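Side-chain contacts in globin II, extracellular (Lumbricus terrestris, PDB 1X9F), which probably binds and carries oxygen on its haem as one globin subunit of the extracellular haemoglobin erythrocruorin, and here holds carbon monoxide: residues B[18-23]-B[67-72]; B[38-43]-B[106-111]; B[49-54]-B[59-64]. All blocks are in the same frame, centred on the assembly; numbering follows the deposited sequence.

Interaction 1. Residues B[18-23]-B[67-72]. With HEM (protoporphyrin IX containing Fe), chain O; CMO (carbon monoxide), chain P.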
loop_
_atom_site.group_PDB
_atom_site.type_symbol
_atom_site.label_atom_id
_atom_site.label_comp_id
_atom_site.label_asym_id
_atom_site.label_seq_id
_atom_site.Cartn_x
_atom_site.Cartn_y
_atom_site.Cartn_z
ATOM N N ARG B 18 -13.984 29.410 -5.776
ATOM C CA ARG B 18 -12.538 29.364 -5.968
ATOM C C ARG B 18 -11.775 30.588 -5.444
ATOM O O ARG B 18 -10.639 30.447 -4.995
ATOM C CB ARG B 18 -12.204 29.124 -7.437
ATOM C CG ARG B 18 -11.723 27.717 -7.730
ATOM C CD ARG B 18 -12.520 27.016 -8.814
ATOM N NE ARG B 18 -12.673 27.841 -10.008
ATOM C CZ ARG B 18 -13.552 27.611 -10.979
ATOM N NH1 ARG B 18 -14.379 26.572 -10.914
ATOM N NH2 ARG B 18 -13.605 28.427 -12.022
ATOM N N ALA B 19 -12.384 31.773 -5.495
ATOM C CA ALA B 19 -11.696 33.012 -5.101
ATOM C C ALA B 19 -11.837 33.311 -3.615
ATOM O O ALA B 19 -10.954 33.923 -3.005
ATOM C CB ALA B 19 -12.220 34.184 -5.918
ATOM N N TYR B 20 -12.958 32.881 -3.046
ATOM C CA TYR B 20 -13.297 33.166 -1.658
ATOM C C TYR B 20 -12.297 32.569 -0.673
ATOM O O TYR B 20 -11.904 33.238 0.284
ATOM C CB TYR B 20 -14.715 32.671 -1.363
ATOM C CG TYR B 20 -15.340 33.157 -0.074
ATOM C CD1 TYR B 20 -16.324 32.396 0.561
ATOM C CD2 TYR B 20 -14.972 34.373 0.503
ATOM C CE1 TYR B 20 -16.920 32.831 1.741
ATOM C CE2 TYR B 20 -15.564 34.814 1.683
ATOM C CZ TYR B 20 -16.533 34.038 2.291
ATOM O OH TYR B 20 -17.115 34.472 3.451
ATOM N N GLY B 21 -11.885 31.324 -0.901
ATOM C CA GLY B 21 -10.904 30.671 -0.023
ATOM C C GLY B 21 -11.355 30.580 1.426
ATOM O O GLY B 21 -12.552 30.659 1.724
ATOM N N SER B 22 -10.389 30.413 2.326
ATOM C CA SER B 22 -10.671 30.238 3.748
ATOM C C SER B 22 -9.494 30.731 4.609
ATOM O O SER B 22 -8.456 31.124 4.067
ATOM C CB SER B 22 -10.995 28.764 4.033
ATOM O OG SER B 22 -9.869 27.945 3.741
ATOM N N GLY B 23 -9.654 30.733 5.933
ATOM C CA GLY B 23 -8.564 31.124 6.842
ATOM C C GLY B 23 -7.895 32.442 6.479
ATOM O O GLY B 23 -8.581 33.415 6.154
ATOM N N ARG B 67 -17.513 39.747 7.549
ATOM C CA ARG B 67 -18.969 39.786 7.692
ATOM C C ARG B 67 -19.644 40.172 6.374
ATOM O O ARG B 67 -20.636 39.559 5.971
ATOM C CB ARG B 67 -19.334 40.779 8.787
ATOM C CG ARG B 67 -20.513 40.387 9.627
ATOM C CD ARG B 67 -20.441 40.878 11.065
ATOM N NE ARG B 67 -19.990 42.268 11.203
ATOM C CZ ARG B 67 -19.043 42.673 12.049
ATOM N NH1 ARG B 67 -18.438 41.805 12.851
ATOM N NH2 ARG B 67 -18.703 43.956 12.105
ATOM N N VAL B 68 -19.086 41.180 5.709
ATOM C CA VAL B 68 -19.593 41.647 4.422
ATOM C C VAL B 68 -19.517 40.567 3.370
ATOM O O VAL B 68 -20.494 40.317 2.658
ATOM C CB VAL B 68 -18.778 42.832 3.907
ATOM C CG1 VAL B 68 -19.230 43.233 2.496
ATOM C CG2 VAL B 68 -18.868 43.981 4.879
ATOM N N LEU B 69 -18.351 39.942 3.260
ATOM C CA LEU B 69 -18.183 38.863 2.307
ATOM C C LEU B 69 -19.065 37.666 2.655
ATOM O O LEU B 69 -19.414 36.878 1.777
ATOM C CB LEU B 69 -16.716 38.452 2.182
ATOM C CG LEU B 69 -15.773 39.488 1.566
ATOM C CD1 LEU B 69 -14.535 38.764 1.110
ATOM C CD2 LEU B 69 -16.418 40.220 0.388
ATOM N N GLY B 70 -19.429 37.551 3.933
ATOM C CA GLY B 70 -20.356 36.523 4.397
ATOM C C GLY B 70 -21.741 36.759 3.834
ATOM O O GLY B 70 -22.417 35.818 3.409
ATOM N N GLY B 71 -22.155 38.025 3.824
ATOM C CA GLY B 71 -23.422 38.425 3.228
ATOM C C GLY B 71 -23.401 38.202 1.731
ATOM O O GLY B 71 -24.352 37.664 1.162
ATOM N N LEU B 72 -22.309 38.610 1.094
ATOM C CA LEU B 72 -22.167 38.437 -0.340
ATOM C C LEU B 72 -22.166 36.951 -0.693
ATOM O O LEU B 72 -22.745 36.548 -1.705
ATOM C CB LEU B 72 -20.892 39.122 -0.828
ATOM C CG LEU B 72 -20.652 39.139 -2.338
ATOM C CD1 LEU B 72 -21.735 39.925 -3.082
ATOM C CD2 LEU B 72 -19.278 39.713 -2.630
HETATM C CHA HEM O . -22.590 46.419 7.220
HETATM C CHB HEM O . -23.190 43.493 3.354
HETATM C CHC HEM O . -21.979 47.163 0.356
HETATM C CHD HEM O . -21.618 50.163 4.217
HETATM C C1A HEM O . -22.789 45.218 6.393
HETATM C C2A HEM O . -23.052 43.992 6.998
HETATM C C3A HEM O . -23.235 43.067 5.879
HETATM C C4A HEM O . -23.059 43.972 4.725
HETATM C CMA HEM O . -23.530 41.588 5.906
HETATM C CAA HEM O . -23.078 43.652 8.466
HETATM C CBA HEM O . -24.457 43.729 9.088
HETATM C CGA HEM O . -24.257 43.465 10.562
HETATM O O1A HEM O . -24.085 42.287 10.951
HETATM O O2A HEM O . -24.260 44.441 11.340
HETATM C C1B HEM O . -22.888 44.279 2.161
HETATM C C2B HEM O . -22.907 43.680 0.920
HETATM C C3B HEM O . -22.580 44.721 0.116
HETATM C C4B HEM O . -22.379 45.855 0.870
HETATM C CMB HEM O . -23.210 42.251 0.548
HETATM C CAB HEM O . -22.483 44.526 -1.199
HETATM C CBB HEM O . -22.444 44.233 -2.484
HETATM C C1C HEM O . -21.717 48.335 1.200
HETATM C C2C HEM O . -21.275 49.511 0.625
HETATM C C3C HEM O . -21.176 50.355 1.706
HETATM C C4C HEM O . -21.551 49.629 2.839
HETATM C CMC HEM O . -21.009 49.752 -0.842
HETATM C CAC HEM O . -20.740 51.776 1.627
HETATM C CBC HEM O . -19.548 52.060 1.081
HETATM C C1D HEM O . -21.879 49.373 5.440
HETATM C C2D HEM O . -21.756 49.936 6.709
HETATM C C3D HEM O . -22.015 48.911 7.590
HETATM C C4D HEM O . -22.289 47.761 6.707
HETATM C CMD HEM O . -21.415 51.368 7.044
HETATM C CAD HEM O . -22.050 48.957 9.097
HETATM C CBD HEM O . -20.649 49.022 9.680
HETATM C CGD HEM O . -20.801 49.005 11.180
HETATM O O1D HEM O . -21.300 48.001 11.735
HETATM O O2D HEM O . -20.425 50.006 11.819
HETATM N NA HEM O . -22.832 45.272 5.024
HETATM N NB HEM O . -22.578 45.599 2.184
HETATM N NC HEM O . -21.929 48.360 2.543
HETATM N ND HEM O . -22.190 48.051 5.394
HETATM FE FE HEM O . -22.454 46.840 3.786
HETATM C C CMO P . -20.281 46.519 3.885
HETATM O O CMO P . -19.131 46.961 4.145
#
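Tyr20 and Leu69 meet where the end of helix 6-20 rests on helix 59-77, the A and E helices of the globin fold, on the side of helix 59-77 turned away from the haem. The side chains slide past each other in opposite directions: ring atom CE2 of Tyr20 lies 3.8 Å from CB of Leu69, with CD1 of Leu69 a little farther along. Tyr20 has CG anti to its own N (chi1 -167°), which carries the ring off the helix end and brings its hydroxyl beside the backbone. There OH stands 3.7 Å from Leu69 O and 3.9 Å from Gly70 N, and no hydrogen bond links them; the contact is van der Waals packing. A flat, long tyrosine suits this span, since the nearest CA atoms, of Tyr20 and Leu69, are 8.5 Å apart.

On the haem side, Val68 places CG1 3.8 Å from C1B of the haem and lines the carbon monoxide pocket with CG2. Gly71 suits its place because a beta carbon there would run into haem methyl CMA.

Tyr20 is further stacked on Trp16 and lies in a cation-pi contact with Arg26. Leu69 also packs on Phe29, Ser30 and Ile33 of helix 23-40, while Val68 and Leu72 touch helix 103-121 through Phe109 and Ile113.

Interaction 2. Residues B[38-43]-B[106-111]. With HEM (protoporphyrin IX containing Fe), chain O.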
loop_
_atom_site.group_PDB
_atom_site.type_symbol
_atom_site.label_atom_id
_atom_site.label_comp_id
_atom_site.label_asym_id
_atom_site.label_seq_id
_atom_site.Cartn_x
_atom_site.Cartn_y
_atom_site.Cartn_z
ATOM N N PHE B 38 -11.852 51.636 -1.131
ATOM C CA PHE B 38 -11.372 52.902 -0.582
ATOM C C PHE B 38 -10.448 53.638 -1.548
ATOM O O PHE B 38 -10.506 54.860 -1.632
ATOM C CB PHE B 38 -10.671 52.726 0.775
ATOM C CG PHE B 38 -11.567 52.227 1.881
ATOM C CD1 PHE B 38 -11.033 51.490 2.932
ATOM C CD2 PHE B 38 -12.937 52.485 1.873
ATOM C CE1 PHE B 38 -11.843 51.025 3.956
ATOM C CE2 PHE B 38 -13.753 52.018 2.892
ATOM C CZ PHE B 38 -13.206 51.288 3.936
ATOM N N ALA B 39 -9.593 52.913 -2.267
ATOM C CA ALA B 39 -8.712 53.546 -3.257
ATOM C C ALA B 39 -9.528 54.286 -4.315
ATOM O O ALA B 39 -9.107 55.322 -4.836
ATOM C CB ALA B 39 -7.802 52.513 -3.914
ATOM N N GLN B 40 -10.705 53.751 -4.619
ATOM C CA GLN B 40 -11.544 54.323 -5.654
ATOM C C GLN B 40 -12.478 55.423 -5.152
ATOM O O GLN B 40 -12.679 56.428 -5.836
ATOM C CB GLN B 40 -12.342 53.243 -6.377
ATOM C CG GLN B 40 -13.063 53.825 -7.569
ATOM C CD GLN B 40 -13.793 52.801 -8.383
ATOM O OE1 GLN B 40 -13.252 51.739 -8.687
ATOM N NE2 GLN B 40 -15.024 53.120 -8.765
ATOM N N VAL B 41 -13.052 55.226 -3.966
ATOM C CA VAL B 41 -13.890 56.249 -3.351
ATOM C C VAL B 41 -13.496 56.466 -1.889
ATOM O O VAL B 41 -14.207 56.042 -0.970
ATOM C CB VAL B 41 -15.396 55.926 -3.467
ATOM C CG1 VAL B 41 -15.904 56.219 -4.870
ATOM C CG2 VAL B 41 -15.692 54.485 -3.052
ATOM N N PRO B 42 -12.367 57.143 -1.678
ATOM C CA PRO B 42 -11.833 57.361 -0.328
ATOM C C PRO B 42 -12.827 58.020 0.625
ATOM O O PRO B 42 -12.711 57.841 1.841
ATOM C CB PRO B 42 -10.622 58.273 -0.563
ATOM C CG PRO B 42 -10.809 58.834 -1.941
ATOM C CD PRO B 42 -11.522 57.769 -2.712
ATOM N N GLU B 43 -13.788 58.764 0.080
ATOM C CA GLU B 43 -14.867 59.360 0.869
ATOM C C GLU B 43 -15.628 58.340 1.695
ATOM O O GLU B 43 -16.080 58.638 2.804
ATOM C CB GLU B 43 -15.866 60.053 -0.056
ATOM C CG GLU B 43 -15.255 61.096 -0.972
ATOM C CD GLU B 43 -14.866 62.360 -0.231
ATOM O OE1 GLU B 43 -14.199 62.275 0.828
ATOM O OE2 GLU B 43 -15.227 63.455 -0.714
ATOM N N PHE B 106 -21.630 51.759 -3.997
ATOM C CA PHE B 106 -21.929 50.389 -4.442
ATOM C C PHE B 106 -21.201 50.124 -5.735
ATOM O O PHE B 106 -20.797 48.998 -6.016
ATOM C CB PHE B 106 -23.423 50.170 -4.672
ATOM C CG PHE B 106 -24.207 50.077 -3.419
ATOM C CD1 PHE B 106 -24.881 51.186 -2.940
ATOM C CD2 PHE B 106 -24.252 48.890 -2.695
ATOM C CE1 PHE B 106 -25.606 51.116 -1.771
ATOM C CE2 PHE B 106 -24.972 48.812 -1.520
ATOM C CZ PHE B 106 -25.652 49.927 -1.056
ATOM N N ASP B 107 -21.032 51.185 -6.515
ATOM C CA ASP B 107 -20.362 51.099 -7.793
ATOM C C ASP B 107 -18.871 50.785 -7.655
ATOM O O ASP B 107 -18.358 49.912 -8.358
ATOM C CB ASP B 107 -20.570 52.384 -8.587
ATOM C CG ASP B 107 -20.242 52.211 -10.049
ATOM O OD1 ASP B 107 -21.038 51.561 -10.760
ATOM O OD2 ASP B 107 -19.212 52.685 -10.577
ATOM N N ALA B 108 -18.183 51.488 -6.758
ATOM C CA ALA B 108 -16.765 51.224 -6.510
ATOM C C ALA B 108 -16.548 49.831 -5.921
ATOM O O ALA B 108 -15.602 49.129 -6.289
ATOM C CB ALA B 108 -16.180 52.283 -5.603
ATOM N N PHE B 109 -17.439 49.444 -5.012
ATOM C CA PHE B 109 -17.382 48.136 -4.393
ATOM C C PHE B 109 -17.424 47.053 -5.456
ATOM O O PHE B 109 -16.601 46.134 -5.447
ATOM C CB PHE B 109 -18.538 47.962 -3.413
ATOM C CG PHE B 109 -18.384 46.781 -2.509
ATOM C CD1 PHE B 109 -19.209 45.675 -2.641
ATOM C CD2 PHE B 109 -17.408 46.772 -1.521
ATOM C CE1 PHE B 109 -19.065 44.580 -1.797
ATOM C CE2 PHE B 109 -17.257 45.684 -0.681
ATOM C CZ PHE B 109 -18.085 44.584 -0.818
ATOM N N LYS B 110 -18.371 47.173 -6.380
ATOM C CA LYS B 110 -18.501 46.217 -7.465
ATOM C C LYS B 110 -17.215 46.120 -8.285
ATOM O O LYS B 110 -16.781 45.018 -8.629
ATOM C CB LYS B 110 -19.672 46.595 -8.365
ATOM C CG LYS B 110 -19.849 45.667 -9.550
ATOM C CD LYS B 110 -21.069 46.029 -10.361
ATOM C CE LYS B 110 -20.791 47.221 -11.269
ATOM N NZ LYS B 110 -21.763 47.233 -12.401
ATOM N N THR B 111 -16.618 47.269 -8.596
ATOM C CA THR B 111 -15.373 47.316 -9.360
ATOM C C THR B 111 -14.278 46.602 -8.593
ATOM O O THR B 111 -13.480 45.863 -9.171
ATOM C CB THR B 111 -14.974 48.781 -9.614
ATOM O OG1 THR B 111 -15.996 49.419 -10.393
ATOM C CG2 THR B 111 -13.743 48.875 -10.514
HETATM C CHA HEM O . -22.590 46.419 7.220
HETATM C CHB HEM O . -23.190 43.493 3.354
HETATM C CHC HEM O . -21.979 47.163 0.356
HETATM C CHD HEM O . -21.618 50.163 4.217
HETATM C C1A HEM O . -22.789 45.218 6.393
HETATM C C2A HEM O . -23.052 43.992 6.998
HETATM C C3A HEM O . -23.235 43.067 5.879
HETATM C C4A HEM O . -23.059 43.972 4.725
HETATM C CMA HEM O . -23.530 41.588 5.906
HETATM C CAA HEM O . -23.078 43.652 8.466
HETATM C CBA HEM O . -24.457 43.729 9.088
HETATM C CGA HEM O . -24.257 43.465 10.562
HETATM O O1A HEM O . -24.085 42.287 10.951
HETATM O O2A HEM O . -24.260 44.441 11.340
HETATM C C1B HEM O . -22.888 44.279 2.161
HETATM C C2B HEM O . -22.907 43.680 0.920
HETATM C C3B HEM O . -22.580 44.721 0.116
HETATM C C4B HEM O . -22.379 45.855 0.870
HETATM C CMB HEM O . -23.210 42.251 0.548
HETATM C CAB HEM O . -22.483 44.526 -1.199
HETATM C CBB HEM O . -22.444 44.233 -2.484
HETATM C C1C HEM O . -21.717 48.335 1.200
HETATM C C2C HEM O . -21.275 49.511 0.625
HETATM C C3C HEM O . -21.176 50.355 1.706
HETATM C C4C HEM O . -21.551 49.629 2.839
HETATM C CMC HEM O . -21.009 49.752 -0.842
HETATM C CAC HEM O . -20.740 51.776 1.627
HETATM C CBC HEM O . -19.548 52.060 1.081
HETATM C C1D HEM O . -21.879 49.373 5.440
HETATM C C2D HEM O . -21.756 49.936 6.709
HETATM C C3D HEM O . -22.015 48.911 7.590
HETATM C C4D HEM O . -22.289 47.761 6.707
HETATM C CMD HEM O . -21.415 51.368 7.044
HETATM C CAD HEM O . -22.050 48.957 9.097
HETATM C CBD HEM O . -20.649 49.022 9.680
HETATM C CGD HEM O . -20.801 49.005 11.180
HETATM O O1D HEM O . -21.300 48.001 11.735
HETATM O O2D HEM O . -20.425 50.006 11.819
HETATM N NA HEM O . -22.832 45.272 5.024
HETATM N NB HEM O . -22.578 45.599 2.184
HETATM N NC HEM O . -21.929 48.360 2.543
HETATM N ND HEM O . -22.190 48.051 5.394
HETATM FE FE HEM O . -22.454 46.840 3.786
#
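Apolar packing joins Val41, just past the end of helix 23-40, to Ala108 on helix 103-121; the two helices are B and G of the globin fold. CG2 of Val41 meets CB of Ala108 at 3.4 Å, and the small alanine lets the backbones come close: CA of Gln40 and CA of Ala108 are 6.1 Å apart. Gln40, the last residue of its helix, has a chain extended beyond CG and lays CB, CG and CD alongside the same methyl.

Across this contact the amide of Gln40 meets carbon atoms. NE2 lies 3.4 Å from Ala108 CA, while OE1 reaches the methyl CG2 of Thr111 at 3.4 Å, the two side chains crossing at about a right angle. Thr111 presents that methyl because CG2 is anti to its N, which leaves OG1 (chi1 -62°) to turn back along its own helix.

No hydrogen bond crosses between the segments; within helix 103-121, Thr111 OG1 donates to Asp107 O at 3.2 Å, and Thr111 N reaches the same oxygen from the opposite face of the carbonyl plane. An alanine here lacks OG1 and CG2, which would probably leave Asp107 O with only the backbone N-H of the two donors and the Gln40 amide less closely packed.

Haem contacts come from the other side of the helix. Phe106 has methyl CMC of the haem 3.8 Å above one face of its ring, toward the rim, and Phe109 CE1 approaches vinyl carbon CBB at 3.5 Å.

The chemistry is thus that of a close apolar helix junction with an amide laid over its outer margin, fixed by shape and not by hydrogen bonds across it.

Interaction 3. Residues B[49-54]-B[59-64]. With HEM (protoporphyrin IX containing Fe), chain O; CMO (carbon monoxide), chain P; PO4 (phosphate ion), chain Q.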
loop_
_atom_site.group_PDB
_atom_site.type_symbol
_atom_site.label_atom_id
_atom_site.label_comp_id
_atom_site.label_asym_id
_atom_site.label_seq_id
_atom_site.Cartn_x
_atom_site.Cartn_y
_atom_site.Cartn_z
ATOM N N LYS B 49 -16.097 54.310 10.420
ATOM C CA LYS B 49 -15.396 54.785 11.604
ATOM C C LYS B 49 -15.714 53.931 12.828
ATOM O O LYS B 49 -14.830 53.666 13.643
ATOM C CB LYS B 49 -15.714 56.262 11.874
ATOM C CG LYS B 49 -14.602 57.019 12.612
ATOM C CD LYS B 49 -13.431 57.389 11.687
ATOM C CE LYS B 49 -12.198 57.844 12.476
ATOM N NZ LYS B 49 -11.033 58.163 11.598
ATOM N N ARG B 50 -16.966 53.491 12.951
ATOM C CA ARG B 50 -17.381 52.673 14.092
ATOM C C ARG B 50 -16.740 51.287 14.064
ATOM O O ARG B 50 -16.794 50.546 15.052
ATOM C CB ARG B 50 -18.904 52.535 14.127
ATOM C CG ARG B 50 -19.438 51.862 15.384
ATOM C CD ARG B 50 -20.823 51.247 15.233
ATOM N NE ARG B 50 -20.834 49.955 14.534
ATOM C CZ ARG B 50 -20.511 48.787 15.089
ATOM N NH1 ARG B 50 -20.118 48.727 16.360
ATOM N NH2 ARG B 50 -20.575 47.672 14.367
ATOM N N VAL B 51 -16.138 50.937 12.938
ATOM C CA VAL B 51 -15.608 49.598 12.785
ATOM C C VAL B 51 -14.143 49.685 12.347
ATOM O O VAL B 51 -13.600 48.782 11.696
ATOM C CB VAL B 51 -16.538 48.747 11.869
ATOM C CG1 VAL B 51 -16.226 48.947 10.380
ATOM C CG2 VAL B 51 -16.492 47.287 12.274
ATOM N N HIS B 52 -13.521 50.800 12.739
ATOM C CA HIS B 52 -12.097 51.080 12.528
ATOM C C HIS B 52 -11.658 51.116 11.069
ATOM O O HIS B 52 -10.583 50.613 10.733
ATOM C CB HIS B 52 -11.237 50.085 13.306
ATOM C CG HIS B 52 -11.205 50.339 14.778
ATOM N ND1 HIS B 52 -12.174 49.868 15.638
ATOM C CD2 HIS B 52 -10.305 50.998 15.545
ATOM C CE1 HIS B 52 -11.874 50.231 16.872
ATOM N NE2 HIS B 52 -10.744 50.915 16.844
ATOM N N GLY B 53 -12.476 51.729 10.214
ATOM C CA GLY B 53 -12.192 51.830 8.778
ATOM C C GLY B 53 -10.903 52.559 8.441
ATOM O O GLY B 53 -10.379 52.435 7.331
ATOM N N ASP B 54 -10.392 53.313 9.404
ATOM C CA ASP B 54 -9.141 54.037 9.247
ATOM C C ASP B 54 -7.935 53.100 9.184
ATOM O O ASP B 54 -6.883 53.469 8.665
ATOM C CB ASP B 54 -8.982 55.052 10.382
ATOM C CG ASP B 54 -9.193 54.434 11.757
ATOM O OD1 ASP B 54 -10.349 54.078 12.091
ATOM O OD2 ASP B 54 -8.261 54.278 12.577
ATOM N N PRO B 59 -8.377 44.353 13.789
ATOM C CA PRO B 59 -9.199 43.147 13.916
ATOM C C PRO B 59 -10.708 43.405 13.769
ATOM O O PRO B 59 -11.413 42.601 13.147
ATOM C CB PRO B 59 -8.865 42.641 15.324
ATOM C CG PRO B 59 -8.321 43.826 16.035
ATOM C CD PRO B 59 -7.551 44.577 14.999
ATOM N N ALA B 60 -11.187 44.518 14.322
ATOM C CA ALA B 60 -12.584 44.913 14.176
ATOM C C ALA B 60 -12.941 45.169 12.719
ATOM O O ALA B 60 -14.076 44.926 12.301
ATOM C CB ALA B 60 -12.884 46.139 15.016
ATOM N N PHE B 61 -11.981 45.662 11.946
ATOM C CA PHE B 61 -12.246 45.876 10.545
ATOM C C PHE B 61 -12.266 44.570 9.763
ATOM O O PHE B 61 -13.095 44.398 8.862
ATOM C CB PHE B 61 -11.261 46.841 9.902
ATOM C CG PHE B 61 -11.670 47.217 8.532
ATOM C CD1 PHE B 61 -12.662 48.179 8.344
ATOM C CD2 PHE B 61 -11.160 46.546 7.428
ATOM C CE1 PHE B 61 -13.101 48.512 7.074
ATOM C CE2 PHE B 61 -11.594 46.869 6.150
ATOM C CZ PHE B 61 -12.568 47.859 5.973
ATOM N N ILE B 62 -11.345 43.665 10.089
ATOM C CA ILE B 62 -11.312 42.359 9.444
ATOM C C ILE B 62 -12.657 41.689 9.655
ATOM O O ILE B 62 -13.255 41.176 8.708
ATOM C CB ILE B 62 -10.203 41.448 10.038
ATOM C CG1 ILE B 62 -8.822 42.112 9.995
ATOM C CG2 ILE B 62 -10.180 40.090 9.326
ATOM C CD1 ILE B 62 -8.293 42.344 8.619
ATOM N N ALA B 63 -13.113 41.686 10.907
ATOM C CA ALA B 63 -14.352 41.025 11.289
ATOM C C ALA B 63 -15.486 41.560 10.444
ATOM O O ALA B 63 -16.276 40.793 9.882
ATOM C CB ALA B 63 -14.641 41.244 12.768
ATOM N N HIS B 64 -15.531 42.883 10.343
ATOM C CA HIS B 64 -16.508 43.554 9.518
ATOM C C HIS B 64 -16.427 43.135 8.041
ATOM O O HIS B 64 -17.452 42.896 7.403
ATOM C CB HIS B 64 -16.364 45.067 9.640
ATOM C CG HIS B 64 -17.046 45.796 8.540
ATOM N ND1 HIS B 64 -18.417 45.914 8.474
ATOM C CD2 HIS B 64 -16.562 46.351 7.405
ATOM C CE1 HIS B 64 -18.744 46.555 7.368
ATOM N NE2 HIS B 64 -17.638 46.824 6.695
HETATM C CHA HEM O . -22.590 46.419 7.220
HETATM C CHB HEM O . -23.190 43.493 3.354
HETATM C CHC HEM O . -21.979 47.163 0.356
HETATM C CHD HEM O . -21.618 50.163 4.217
HETATM C C1A HEM O . -22.789 45.218 6.393
HETATM C C2A HEM O . -23.052 43.992 6.998
HETATM C C3A HEM O . -23.235 43.067 5.879
HETATM C C4A HEM O . -23.059 43.972 4.725
HETATM C CMA HEM O . -23.530 41.588 5.906
HETATM C CAA HEM O . -23.078 43.652 8.466
HETATM C CBA HEM O . -24.457 43.729 9.088
HETATM C CGA HEM O . -24.257 43.465 10.562
HETATM O O1A HEM O . -24.085 42.287 10.951
HETATM O O2A HEM O . -24.260 44.441 11.340
HETATM C C1B HEM O . -22.888 44.279 2.161
HETATM C C2B HEM O . -22.907 43.680 0.920
HETATM C C3B HEM O . -22.580 44.721 0.116
HETATM C C4B HEM O . -22.379 45.855 0.870
HETATM C CMB HEM O . -23.210 42.251 0.548
HETATM C CAB HEM O . -22.483 44.526 -1.199
HETATM C CBB HEM O . -22.444 44.233 -2.484
HETATM C C1C HEM O . -21.717 48.335 1.200
HETATM C C2C HEM O . -21.275 49.511 0.625
HETATM C C3C HEM O . -21.176 50.355 1.706
HETATM C C4C HEM O . -21.551 49.629 2.839
HETATM C CMC HEM O . -21.009 49.752 -0.842
HETATM C CAC HEM O . -20.740 51.776 1.627
HETATM C CBC HEM O . -19.548 52.060 1.081
HETATM C C1D HEM O . -21.879 49.373 5.440
HETATM C C2D HEM O . -21.756 49.936 6.709
HETATM C C3D HEM O . -22.015 48.911 7.590
HETATM C C4D HEM O . -22.289 47.761 6.707
HETATM C CMD HEM O . -21.415 51.368 7.044
HETATM C CAD HEM O . -22.050 48.957 9.097
HETATM C CBD HEM O . -20.649 49.022 9.680
HETATM C CGD HEM O . -20.801 49.005 11.180
HETATM O O1D HEM O . -21.300 48.001 11.735
HETATM O O2D HEM O . -20.425 50.006 11.819
HETATM N NA HEM O . -22.832 45.272 5.024
HETATM N NB HEM O . -22.578 45.599 2.184
HETATM N NC HEM O . -21.929 48.360 2.543
HETATM N ND HEM O . -22.190 48.051 5.394
HETATM FE FE HEM O . -22.454 46.840 3.786
HETATM C C CMO P . -20.281 46.519 3.885
HETATM O O CMO P . -19.131 46.961 4.145
HETATM P P PO4 Q . -20.134 45.509 17.540
HETATM O O1 PO4 Q . -19.901 46.746 18.390
HETATM O O2 PO4 Q . -19.958 45.842 16.071
HETATM O O3 PO4 Q . -21.545 45.004 17.760
HETATM O O4 PO4 Q . -19.127 44.455 17.957
#
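Val51 and His64 meet at the distal side of the haem pocket, where the loop 49-54, in the CD region of the globin fold, folds against the start of helix 59-77. Methyl CG1 of Val51 sits over one face of the His64 imidazole, a CH-pi contact 4.0 Å from the ring centroid and 24° off its normal. The other methyl, CG2, packs against CB of His64 and against Ala60 O. With CG of His64 swung away from the backbone N, the imidazole is carried to the haem, where NE2 makes a weak hydrogen bond to the oxygen of carbon monoxide, 3.0 Å long and bent to 123°; this is the place of the distal histidine of globins.

Next to it, Phe61 receives Val51 O in the plane of its ring, at the edge, 3.5 Å from CD1. Gly53, without a side chain, brings its CA to 3.7 Å from CD1 of Phe61, and the His52 ring passes ND1 beside the methyl of Ala60.

Arg50 turns its guanidinium to a haem propionate: NE donates to O2D at 2.7 Å and NH2 to O1D at 2.7 Å, the latter nearly straight at 172°. NH1 and NH2 also bind a phosphate, probably from the crystallisation liquor, which His97 of the Globin III chain holds as well.

The Val51 methyls, one over a face and one against CB, probably restrict how far the distal imidazole can turn. The two hydrogen bonds from Arg50 tie the loop to the propionate, whose negative charge the arginine would be expected to ease.

Overall arrangement
All three contacts touch the same haem. Interactions 1 and 3 share helix 59-77, whose Val68 and His64 both border the carbon monoxide; their centres lie about 16 Å apart, yet they touch where Arg67 NH2 approaches Val51 CG2 at 4.0 Å. Interaction 2 reaches the haem from helix 103-121 and meets interaction 1 through Phe109 CZ and Val68 CG1, 3.8 Å apart, although the two centres are about 18 Å apart on opposite sides of the chain's centre. Between interactions 2 and 3, with centres about 17 Å apart, Phe38 CE1 packs on Phe61 CZ at 3.8 Å. Side chains of helices 59-77 and 103-121, with Phe38 and Val51, thus join the contacts to one another.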